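Local coordinates for alpha-galacturonidase (Bacillus subtilis, PDB 3FEF), which hydrolyses alpha-1,4-linked galacturonate oligomers such as di-galacturonate, releasing alpha-D-galacturonate, with NAD(+) and Mn(2+) as cofactors, at residues I81-G86 against R121-F126; C101-Q105 against L420-D424; I116-L120 against F432-L436; S250-A255 against D270-A274; V345-N349 against Q359-E363. One frame throughout, in Å; residues are numbered along the deposited sequence.

Contact 1 of 5, residues I81-G86 against R121-F126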
# COMPACT_ATOMS: atom_id res chain seq x y z
N ILE A 81 16.83 -17.20 22.17
CA ILE A 81 18.13 -16.61 21.87
C ILE A 81 18.41 -15.46 22.82
O ILE A 81 17.68 -14.46 22.86
CB ILE A 81 18.23 -16.07 20.43
CG1 ILE A 81 17.72 -17.11 19.44
CG2 ILE A 81 19.67 -15.63 20.13
CD1 ILE A 81 17.52 -16.56 18.01
N SER A 82 19.50 -15.61 23.56
CA SER A 82 19.95 -14.59 24.46
C SER A 82 21.46 -14.60 24.52
O SER A 82 22.05 -15.19 25.43
CB SER A 82 19.39 -14.89 25.84
OG SER A 82 20.13 -14.19 26.80
N ILE A 83 22.10 -13.97 23.54
CA ILE A 83 23.55 -13.93 23.47
C ILE A 83 24.06 -12.51 23.54
O ILE A 83 23.30 -11.55 23.40
CB ILE A 83 24.08 -14.51 22.16
CG1 ILE A 83 23.53 -13.72 20.98
CG2 ILE A 83 23.77 -16.01 22.05
CD1 ILE A 83 24.04 -14.22 19.67
N LEU A 84 25.36 -12.39 23.75
CA LEU A 84 26.05 -11.11 23.69
C LEU A 84 26.82 -11.09 22.37
O LEU A 84 27.65 -11.96 22.13
CB LEU A 84 27.01 -10.96 24.86
CG LEU A 84 27.92 -9.74 24.79
CD1 LEU A 84 27.13 -8.44 25.00
CD2 LEU A 84 29.07 -9.86 25.79
N PRO A 85 26.49 -10.13 21.49
CA PRO A 85 27.20 -9.93 20.23
C PRO A 85 28.56 -9.27 20.46
O PRO A 85 28.65 -8.05 20.49
CB PRO A 85 26.30 -8.97 19.45
CG PRO A 85 24.99 -8.91 20.23
CD PRO A 85 25.32 -9.25 21.64
N GLY A 86 29.60 -10.08 20.61
CA GLY A 86 30.93 -9.56 20.92
C GLY A 86 31.23 -9.64 22.40
O GLY A 86 30.39 -10.06 23.18
N ARG A 121 27.85 -5.79 14.18
CA ARG A 121 28.49 -7.00 14.69
C ARG A 121 27.50 -8.17 14.81
O ARG A 121 27.84 -9.33 14.59
CB ARG A 121 29.08 -6.66 16.05
CG ARG A 121 30.20 -7.53 16.56
CD ARG A 121 31.10 -6.77 17.57
NE ARG A 121 30.41 -6.42 18.81
CZ ARG A 121 30.30 -5.18 19.28
NH1 ARG A 121 30.85 -4.17 18.63
NH2 ARG A 121 29.65 -4.94 20.42
N ALA A 122 26.27 -7.88 15.19
CA ALA A 122 25.30 -8.96 15.44
C ALA A 122 24.74 -9.57 14.15
O ALA A 122 24.31 -10.72 14.15
CB ALA A 122 24.14 -8.45 16.32
N VAL A 123 24.75 -8.80 13.07
CA VAL A 123 24.13 -9.25 11.84
C VAL A 123 24.61 -10.64 11.40
O VAL A 123 23.80 -11.53 11.14
CB VAL A 123 24.26 -8.21 10.70
CG1 VAL A 123 23.78 -8.79 9.35
CG2 VAL A 123 23.45 -6.96 11.05
N PRO A 124 25.93 -10.84 11.28
CA PRO A 124 26.32 -12.17 10.76
C PRO A 124 26.14 -13.29 11.78
O PRO A 124 26.01 -14.45 11.40
CB PRO A 124 27.80 -11.99 10.35
CG PRO A 124 28.27 -10.75 11.07
CD PRO A 124 27.05 -9.88 11.35
N ILE A 125 26.09 -12.96 13.06
CA ILE A 125 25.75 -13.96 14.07
C ILE A 125 24.30 -14.45 13.90
O ILE A 125 24.02 -15.64 14.01
CB ILE A 125 25.97 -13.42 15.50
CG1 ILE A 125 27.44 -13.04 15.70
CG2 ILE A 125 25.55 -14.46 16.54
CD1 ILE A 125 27.76 -12.55 17.11
N PHE A 126 23.38 -13.54 13.61
CA PHE A 126 21.99 -13.93 13.50
C PHE A 126 21.65 -14.53 12.13
O PHE A 126 20.76 -15.37 12.02
CB PHE A 126 21.05 -12.77 13.88
CG PHE A 126 20.87 -12.63 15.37
CD1 PHE A 126 19.70 -13.07 15.98
CD2 PHE A 126 21.89 -12.10 16.16
CE1 PHE A 126 19.54 -12.96 17.37
CE2 PHE A 126 21.74 -11.98 17.56
CZ PHE A 126 20.56 -12.42 18.16

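Contact 2 of 5, residues C101-Q105 against L420-D424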
# COMPACT_ATOMS: atom_id res chain seq x y z
N CYS A 101 34.46 12.39 21.27
CA CYS A 101 33.82 13.40 20.41
C CYS A 101 32.65 14.07 21.10
O CYS A 101 31.85 14.74 20.45
CB CYS A 101 33.29 12.77 19.13
SG CYS A 101 34.56 11.98 18.15
N GLY A 102 32.52 13.87 22.41
CA GLY A 102 31.46 14.54 23.17
C GLY A 102 30.12 13.83 23.21
O GLY A 102 29.13 14.40 23.67
N ILE A 103 30.08 12.59 22.74
CA ILE A 103 28.84 11.82 22.71
C ILE A 103 28.75 10.84 23.87
O ILE A 103 29.58 9.94 23.98
CB ILE A 103 28.72 11.03 21.39
CG1 ILE A 103 28.66 11.99 20.20
CG2 ILE A 103 27.50 10.09 21.44
CD1 ILE A 103 28.80 11.32 18.87
N TYR A 104 27.75 11.04 24.73
CA TYR A 104 27.48 10.12 25.82
C TYR A 104 26.32 9.20 25.52
O TYR A 104 25.37 9.58 24.83
CB TYR A 104 27.25 10.87 27.13
CG TYR A 104 28.53 11.51 27.58
CD1 TYR A 104 29.29 10.96 28.60
CD2 TYR A 104 29.03 12.63 26.92
CE1 TYR A 104 30.48 11.52 28.98
CE2 TYR A 104 30.22 13.20 27.31
CZ TYR A 104 30.94 12.64 28.33
OH TYR A 104 32.12 13.19 28.73
N GLN A 105 26.41 8.00 26.05
CA GLN A 105 25.41 6.98 25.86
C GLN A 105 25.14 6.33 27.21
O GLN A 105 26.06 6.06 27.98
CB GLN A 105 25.91 5.92 24.88
CG GLN A 105 26.11 6.44 23.47
CD GLN A 105 26.71 5.38 22.56
OE1 GLN A 105 26.00 4.73 21.78
NE2 GLN A 105 28.02 5.17 22.67
N LEU A 420 22.08 10.82 17.89
CA LEU A 420 23.13 11.12 18.87
C LEU A 420 24.43 11.57 18.22
O LEU A 420 25.33 12.05 18.90
CB LEU A 420 23.39 9.95 19.82
CG LEU A 420 22.28 9.61 20.80
CD1 LEU A 420 22.76 8.45 21.66
CD2 LEU A 420 21.89 10.83 21.65
N VAL A 421 24.53 11.42 16.90
CA VAL A 421 25.77 11.75 16.20
C VAL A 421 25.72 13.15 15.60
O VAL A 421 25.43 13.33 14.43
CB VAL A 421 26.11 10.68 15.15
CG1 VAL A 421 27.41 11.00 14.45
CG2 VAL A 421 26.18 9.29 15.83
N GLN A 422 26.01 14.14 16.44
CA GLN A 422 25.93 15.56 16.04
C GLN A 422 27.30 16.20 15.93
O GLN A 422 27.54 17.27 16.47
CB GLN A 422 25.10 16.35 17.06
CG GLN A 422 23.60 16.10 16.99
CD GLN A 422 22.81 17.33 17.37
OE1 GLN A 422 21.59 17.40 17.16
NE2 GLN A 422 23.50 18.32 17.94
N ILE A 423 28.21 15.54 15.22
CA ILE A 423 29.57 16.01 15.11
C ILE A 423 29.88 16.18 13.63
O ILE A 423 29.11 15.71 12.80
CB ILE A 423 30.55 15.01 15.76
CG1 ILE A 423 30.41 13.63 15.12
CG2 ILE A 423 30.30 14.94 17.27
CD1 ILE A 423 31.26 12.54 15.79
N ASP A 424 30.98 16.85 13.30
CA ASP A 424 31.36 17.05 11.91
C ASP A 424 31.48 15.71 11.26
O ASP A 424 31.70 14.71 11.95
CB ASP A 424 32.69 17.79 11.79
CG ASP A 424 32.56 19.25 12.14
OD1 ASP A 424 31.41 19.70 12.38
OD2 ASP A 424 33.60 19.95 12.19

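Contact 3 of 5, residues I116-L120 against F432-L436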
# COMPACT_ATOMS: atom_id res chain seq x y z
N ILE A 116 24.49 1.12 16.67
CA ILE A 116 24.77 0.87 15.26
C ILE A 116 25.93 -0.11 15.06
O ILE A 116 25.81 -1.09 14.33
CB ILE A 116 25.13 2.17 14.53
CG1 ILE A 116 24.04 3.23 14.74
CG2 ILE A 116 25.46 1.90 13.05
CD1 ILE A 116 23.00 3.34 13.65
N ILE A 117 27.05 0.16 15.72
CA ILE A 117 28.22 -0.70 15.62
C ILE A 117 27.86 -2.08 16.14
O ILE A 117 28.17 -3.09 15.51
CB ILE A 117 29.43 -0.11 16.42
CG1 ILE A 117 29.84 1.23 15.81
CG2 ILE A 117 30.63 -1.07 16.39
CD1 ILE A 117 30.31 1.13 14.36
N ARG A 118 27.17 -2.13 17.28
CA ARG A 118 26.77 -3.41 17.85
C ARG A 118 25.86 -4.21 16.90
O ARG A 118 26.05 -5.41 16.69
CB ARG A 118 26.09 -3.21 19.21
CG ARG A 118 25.77 -4.49 19.97
CD ARG A 118 25.03 -4.10 21.25
NE ARG A 118 24.37 -5.22 21.90
CZ ARG A 118 24.63 -5.60 23.15
NH1 ARG A 118 25.53 -4.92 23.85
NH2 ARG A 118 23.99 -6.63 23.69
N GLY A 119 24.88 -3.53 16.32
CA GLY A 119 23.99 -4.19 15.38
C GLY A 119 24.82 -4.78 14.26
O GLY A 119 24.65 -5.93 13.86
N LEU A 120 25.72 -3.96 13.75
CA LEU A 120 26.57 -4.38 12.66
C LEU A 120 27.25 -5.72 13.00
O LEU A 120 27.25 -6.66 12.22
CB LEU A 120 27.61 -3.31 12.47
CG LEU A 120 27.97 -2.84 11.08
CD1 LEU A 120 26.75 -2.88 10.15
CD2 LEU A 120 28.52 -1.42 11.24
N PHE A 432 33.71 6.39 13.48
CA PHE A 432 33.09 5.17 12.94
C PHE A 432 34.13 4.11 12.59
O PHE A 432 34.01 2.96 13.00
CB PHE A 432 32.22 5.53 11.73
CG PHE A 432 31.60 4.33 11.01
CD1 PHE A 432 30.45 3.74 11.48
CD2 PHE A 432 32.15 3.87 9.81
CE1 PHE A 432 29.86 2.66 10.79
CE2 PHE A 432 31.58 2.79 9.13
CZ PHE A 432 30.44 2.19 9.61
N ASN A 433 35.15 4.48 11.83
CA ASN A 433 36.22 3.54 11.47
C ASN A 433 36.97 2.98 12.69
O ASN A 433 37.31 1.80 12.72
CB ASN A 433 37.21 4.19 10.51
CG ASN A 433 36.59 4.47 9.14
OD1 ASN A 433 35.65 3.79 8.72
ND2 ASN A 433 37.12 5.47 8.45
N ASP A 434 37.20 3.81 13.69
CA ASP A 434 37.86 3.35 14.92
C ASP A 434 37.01 2.30 15.63
O ASP A 434 37.54 1.32 16.17
CB ASP A 434 38.14 4.52 15.86
CG ASP A 434 39.29 5.40 15.37
OD1 ASP A 434 40.06 4.92 14.52
OD2 ASP A 434 39.42 6.56 15.82
N MSE A 435 35.70 2.49 15.61
CA MSE A 435 34.78 1.59 16.29
C MSE A 435 34.63 0.27 15.55
O MSE A 435 34.39 -0.77 16.15
CB MSE A 435 33.40 2.25 16.48
CG MSE A 435 33.42 3.40 17.46
SE MSE A 435 31.70 4.27 17.63
CE MSE A 435 30.81 2.98 18.82
N LEU A 436 34.74 0.31 14.23
CA LEU A 436 34.64 -0.92 13.44
C LEU A 436 35.66 -1.97 13.88
O LEU A 436 35.41 -3.17 13.76
CB LEU A 436 34.83 -0.62 11.96
CG LEU A 436 33.58 -0.21 11.18
CD1 LEU A 436 33.88 -0.27 9.69
CD2 LEU A 436 32.39 -1.11 11.52

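Contact 4 of 5, residues S250-A255 against D270-A274. With SO4 (sulfate ion), chain E.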
# COMPACT_ATOMS: atom_id res chain seq x y z
N SER A 250 15.29 5.11 38.38
CA SER A 250 15.09 6.49 37.97
C SER A 250 13.92 7.06 38.74
O SER A 250 13.28 6.37 39.50
CB SER A 250 14.80 6.56 36.47
OG SER A 250 13.40 6.67 36.22
N ALA A 251 13.67 8.35 38.54
CA ALA A 251 12.46 8.95 39.06
C ALA A 251 11.51 9.37 37.92
O ALA A 251 10.67 10.23 38.10
CB ALA A 251 12.80 10.16 39.95
N HIS A 252 11.69 8.78 36.74
CA HIS A 252 10.75 8.99 35.64
C HIS A 252 10.62 10.42 35.13
O HIS A 252 9.64 10.76 34.46
CB HIS A 252 9.38 8.47 36.05
CG HIS A 252 9.43 7.09 36.61
ND1 HIS A 252 9.51 6.84 37.96
CD2 HIS A 252 9.48 5.89 36.00
CE1 HIS A 252 9.56 5.54 38.16
NE2 HIS A 252 9.54 4.94 36.99
N ARG A 253 11.59 11.27 35.46
CA ARG A 253 11.62 12.63 34.95
C ARG A 253 11.65 12.67 33.42
O ARG A 253 11.05 13.56 32.80
CB ARG A 253 12.82 13.40 35.51
CG ARG A 253 12.67 13.70 37.01
CD ARG A 253 13.36 15.00 37.40
NE ARG A 253 12.71 16.16 36.80
CZ ARG A 253 13.37 17.11 36.16
NH1 ARG A 253 14.70 17.03 36.06
NH2 ARG A 253 12.73 18.14 35.64
N VAL A 254 12.36 11.73 32.81
CA VAL A 254 12.47 11.72 31.36
C VAL A 254 11.12 11.34 30.75
O VAL A 254 10.67 11.94 29.77
CB VAL A 254 13.56 10.74 30.86
CG1 VAL A 254 13.58 10.72 29.31
CG2 VAL A 254 14.95 11.14 31.41
N ALA A 255 10.45 10.35 31.34
CA ALA A 255 9.14 9.94 30.88
C ALA A 255 8.12 11.07 31.03
O ALA A 255 7.27 11.26 30.15
CB ALA A 255 8.66 8.68 31.62
N ASP A 270 13.81 5.46 31.62
CA ASP A 270 14.46 6.71 31.26
C ASP A 270 15.80 6.48 30.52
O ASP A 270 16.11 7.15 29.53
CB ASP A 270 14.63 7.57 32.52
CG ASP A 270 13.34 8.30 32.93
OD1 ASP A 270 12.23 7.86 32.53
OD2 ASP A 270 13.43 9.35 33.62
N ARG A 271 16.58 5.52 31.00
CA ARG A 271 17.90 5.26 30.44
C ARG A 271 17.84 4.83 28.97
O ARG A 271 18.78 5.02 28.22
CB ARG A 271 18.63 4.22 31.29
CG ARG A 271 17.85 2.90 31.42
CD ARG A 271 18.36 2.01 32.54
NE ARG A 271 19.70 1.49 32.28
CZ ARG A 271 19.96 0.29 31.78
NH1 ARG A 271 21.22 -0.10 31.59
NH2 ARG A 271 18.98 -0.54 31.47
N HIS A 272 16.73 4.22 28.56
CA HIS A 272 16.58 3.78 27.17
C HIS A 272 15.98 4.88 26.31
O HIS A 272 16.42 5.09 25.19
CB HIS A 272 15.70 2.54 27.08
CG HIS A 272 16.37 1.30 27.59
ND1 HIS A 272 15.89 0.59 28.67
CD2 HIS A 272 17.49 0.66 27.18
CE1 HIS A 272 16.69 -0.44 28.91
NE2 HIS A 272 17.66 -0.43 28.01
N LEU A 273 14.96 5.55 26.85
CA LEU A 273 14.28 6.62 26.13
C LEU A 273 15.28 7.68 25.77
O LEU A 273 15.23 8.27 24.68
CB LEU A 273 13.20 7.25 27.03
CG LEU A 273 11.96 6.41 27.37
CD1 LEU A 273 11.09 7.10 28.43
CD2 LEU A 273 11.14 6.05 26.10
N ALA A 274 16.17 7.96 26.71
CA ALA A 274 17.12 9.06 26.58
C ALA A 274 17.99 8.95 25.32
O ALA A 274 18.51 9.94 24.86
CB ALA A 274 18.00 9.15 27.82
S SO4 E . 20.80 -4.00 30.52
O1 SO4 E . 20.76 -4.74 31.77
O2 SO4 E . 21.40 -2.68 30.71
O3 SO4 E . 19.43 -3.84 30.04
O4 SO4 E . 21.56 -4.74 29.53

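Contact 5 of 5, residues V345-N349 against Q359-E363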
# COMPACT_ATOMS: atom_id res chain seq x y z
N VAL A 345 5.00 -7.78 21.96
CA VAL A 345 6.13 -8.44 21.34
C VAL A 345 6.62 -7.68 20.10
O VAL A 345 5.94 -6.83 19.55
CB VAL A 345 5.76 -9.87 20.89
CG1 VAL A 345 5.17 -10.67 22.04
CG2 VAL A 345 4.78 -9.81 19.75
N ASN A 346 7.81 -8.06 19.66
CA ASN A 346 8.42 -7.49 18.49
C ASN A 346 8.24 -8.43 17.29
O ASN A 346 8.61 -9.59 17.34
CB ASN A 346 9.90 -7.22 18.77
CG ASN A 346 10.10 -6.01 19.66
OD1 ASN A 346 10.45 -4.94 19.18
ND2 ASN A 346 9.85 -6.16 20.97
N MSE A 347 7.70 -7.88 16.20
CA MSE A 347 7.45 -8.63 14.99
C MSE A 347 7.43 -7.72 13.77
O MSE A 347 7.19 -6.53 13.90
CB MSE A 347 6.07 -9.27 15.08
CG MSE A 347 6.05 -10.44 16.00
SE MSE A 347 4.37 -11.33 15.78
CE MSE A 347 5.02 -12.63 14.46
N PRO A 348 7.62 -8.29 12.58
CA PRO A 348 7.51 -7.51 11.34
C PRO A 348 6.18 -6.75 11.27
O PRO A 348 5.12 -7.31 11.55
CB PRO A 348 7.55 -8.58 10.24
CG PRO A 348 8.24 -9.84 10.89
CD PRO A 348 7.78 -9.75 12.35
N ASN A 349 6.25 -5.50 10.85
CA ASN A 349 5.06 -4.65 10.70
C ASN A 349 4.27 -5.05 9.47
O ASN A 349 4.80 -5.07 8.36
CB ASN A 349 5.51 -3.18 10.57
CG ASN A 349 4.35 -2.17 10.70
OD1 ASN A 349 3.36 -2.43 11.37
ND2 ASN A 349 4.51 -0.99 10.08
N GLN A 359 7.25 -4.61 7.23
CA GLN A 359 8.36 -5.55 7.48
C GLN A 359 9.28 -5.11 8.62
O GLN A 359 9.96 -5.93 9.23
CB GLN A 359 9.23 -5.67 6.25
CG GLN A 359 8.45 -5.96 5.01
CD GLN A 359 8.36 -7.42 4.82
OE1 GLN A 359 7.72 -8.12 5.61
NE2 GLN A 359 9.04 -7.91 3.79
N ALA A 360 9.37 -3.81 8.86
CA ALA A 360 10.24 -3.36 9.93
C ALA A 360 9.73 -3.98 11.24
O ALA A 360 8.54 -4.23 11.39
CB ALA A 360 10.25 -1.85 10.02
N ILE A 361 10.65 -4.27 12.15
CA ILE A 361 10.33 -4.86 13.45
C ILE A 361 9.75 -3.80 14.38
O ILE A 361 10.45 -2.88 14.78
CB ILE A 361 11.61 -5.44 14.11
CG1 ILE A 361 12.33 -6.38 13.12
CG2 ILE A 361 11.28 -6.17 15.46
CD1 ILE A 361 11.43 -7.46 12.57
N VAL A 362 8.46 -3.93 14.69
CA VAL A 362 7.80 -3.05 15.64
C VAL A 362 7.28 -3.83 16.88
O VAL A 362 7.05 -5.04 16.83
CB VAL A 362 6.66 -2.27 14.94
CG1 VAL A 362 7.24 -1.37 13.79
CG2 VAL A 362 5.66 -3.26 14.35
N GLU A 363 7.13 -3.12 18.00
CA GLU A 363 6.60 -3.70 19.22
C GLU A 363 5.14 -3.29 19.44
O GLU A 363 4.86 -2.09 19.53
CB GLU A 363 7.48 -3.27 20.43
CG GLU A 363 7.14 -3.95 21.79
CD GLU A 363 8.30 -3.90 22.81
OE1 GLU A 363 9.46 -3.58 22.43
OE2 GLU A 363 8.06 -4.22 24.00
O HOH W 1 11.21 -3.04 17.34

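Contact 1 of 5, residues I81-G86 against R121-F126
This is a loop-on-helix contact in the Rossmann-type NAD domain of a family 4 glycoside hydrolase: the chain leaving the C-terminal end of strand 78-81, an inner strand of the six-stranded parallel sheet, runs over one flank of helix 112-136. Apolar packing fills the beginning and middle of the contact. I81 CG2 reaches F126 CE1 at 3.8 Å, and I83 sends CD1 between two helix side chains, 3.5 Å from I125 CG2 and 3.8 Å from F126 CE2. P85 comes closest to the helix backbone; its CA lies 5.2 Å from that of A122, an approach that the small methyl permits, with P85 CB 3.8 Å from A122 CB. The I83 side chain also comes within about 4 Å of G12, in the probable NAD(+)-binding region, so the loop runs close to the presumed cofactor site. G86 has backbone angles that by themselves call for glycine, and a CB there would clash with R121. The R121 guanidinium, which forms a salt bridge with D94 through NH2, lies beside the loop and presents its edge to a carbonyl: P85 O accepts from R121 NE at 2.9 Å and from R121 NH2 at 3.3 Å.

Contact 2 of 5, residues C101-Q105 against L420-D424
I103 points its side chain at the loop 420-424 and overlaps three of its residues: CD1 sits 3.5 Å from L420 O, 4.1 Å from V421 CA and 4.1 Å from I423 CD1. The two segments run almost exactly opposite in direction, 178° apart end to end, yet no hydrogen bond joins them. Their backbones stay well separated, with CA atoms 6.9 Å apart for I103 and L420 and 7.3 Å apart for C101 and I423, and side chains fill the gap. At one end I423 closes over C101, its CG2 3.5 Å from C101 O and its CD1 3.9 Å from C101 CB. At the other, L420 CD1 lies 4.3 Å from Q105 CG, so that the aliphatic part of the glutamine supplies the packing surface. The amide of Q105 is engaged with the backbone at O of D94 and N of G114. G102 adopts a positive phi of 87°, a conformation that calls for glycine, and turns the chain between C101 and I103. P113 at the start of helix 112-136 touches I103, Q105, L420 and V421 and so joins the same cluster, and Q422 packs on Q422 of the second subunit. The arrangement is plain apolar loop-to-loop packing: it joins the connection between helices 88-96 and 112-136 of the Rossmann-type domain to the turn that leads into the C-terminal helix 425-435.

Contact 3 of 5, residues I116-L120 against F432-L436
Two helices meet here through an entirely apolar surface, helix 112-136 of the Rossmann-type domain receiving the last turn of the C-terminal helix 425-435. The principal bump is I117. Its side chain projects into a hollow bordered by F432, M435 and L436, three residues that one helical turn brings together: I117 CD1 is 3.9 Å from F432 CD1 and 4.2 Å from L436 CD2, while I117 CG1 is 3.6 Å from the CE methyl of M435, a selenomethionine. One turn along from I117, L120 forms a second, smaller bump at the side of the phenyl ring, with CD2 4.3 Å from F432 CE1. The ring is met obliquely by both I117 and L120. The backbones keep their distance, the nearest CA atoms being those of I117 and L436 at 6.8 Å, and the intervening space is filled by the side chains of I117, L120, F432, M435 and L436.

Other helices enclose the same cluster. F415 packs edge-to-face on F432, A411 touches both L120 and F432, V399 of helix 383-405 lies against L120, and V93 of helix 88-96 meets M435. The contact thus belongs to a multi-helix apolar core in which residues distant in sequence come together. D434 instead forms a salt bridge with R100. At the end of the modelled chain L436 completes the fit by extending its side chain back toward the first helix, where its CD2 meets L120 CD2 at 3.9 Å.

Contact 4 of 5, residues S250-A255 against D270-A274
Segment 250-255 is a loop that enters the first turn of helix 253-262, and segment 270-274 begins with the short helix 270-273; their closest CA atoms are those of V254 and D270, 5.4 Å apart. H252, in the N-cap position, has a positive phi of 62°, and S250 to H252 form an ST turn, H252 N donating to S250 OG at 2.8 Å. D270 faces the amides of the first helical turn. The aspartate carboxylate takes two of them: V254 N donates to D270 OD2 at 2.7 Å and A255 N to D270 OD1 at 3.3 Å. Beside this polar pair, V254 CG1 packs on L273 CB at 4.2 Å and A255 CB on L273 CD1 at 4.3 Å. R271 turns the other way and binds a sulfate ion, probably from the crystallisation liquor, with R271 NH1 2.7 Å from its O2; R298 also binds this ion. A carboxylate accepting from backbone amides in the first turn of a helix is a familiar way of meeting helix N-terminal donors; here D270, from the next short helix, does so in the C-terminal domain, close to H272, which stacks on H206, a ligand of the bound magnesium.

Contact 5 of 5, residues V345-N349 against Q359-E363
Strands 341-348 and 361-369 pair antiparallel in the three-stranded sheet of the C-terminal domain, and their backbone polar groups are largely matched across the contact. M347 and V362 form the hydrogen-bonded pair, M347 N giving to V362 O and V362 N to M347 O, each at 3.0 Å. Where the strand ends, N349 N donates to A360 O at 2.7 Å and N349 O accepts from Q359 N at 2.7 Å. P348, which has no amide hydrogen, falls in a non-hydrogen-bonded pair with I361, so no backbone donor is missed there. The other such pair, N346 with E363, is linked through side chains: N346 ND2 donates to E363 OE1 at 3.0 Å. The second end of the N346 amide is also satisfied, since a water donates both to N346 OD1 at 2.8 Å and to I361 O at 2.7 Å. E363 OE2 accepts from N344, and the N349 side chain bonds to backbone atoms of G351, V353 and P357 in the connecting loop. Both carboxylate oxygens of E363 are thus held by asparagine amides, which fixes the orientation of a buried acid whose side chain lies about 4 Å from that of the metal ligand C169 and about 7 Å from the bound magnesium ion.

Contacts 1 and 3 both use helix 112-136, with centres 14 Å apart, and they touch where R118 NH2 lies 3.6 Å from P85 CD. Contact 2 is also 14 Å from contact 3, centre to centre, and its second segment precedes helix 425-435, so contacts 2 and 3 bring the end of the chain against the Rossmann-type domain; contacts 4 and 5 are nested in the loops they close. Three of the contacts come near the active site: the E363 side chain of contact 5 lies about 7 Å from magnesium, that of L273 in contact 4 about 11 Å, and that of P85 in contact 1 about 7 Å from the side chain of N147, the probable substrate-binding residue.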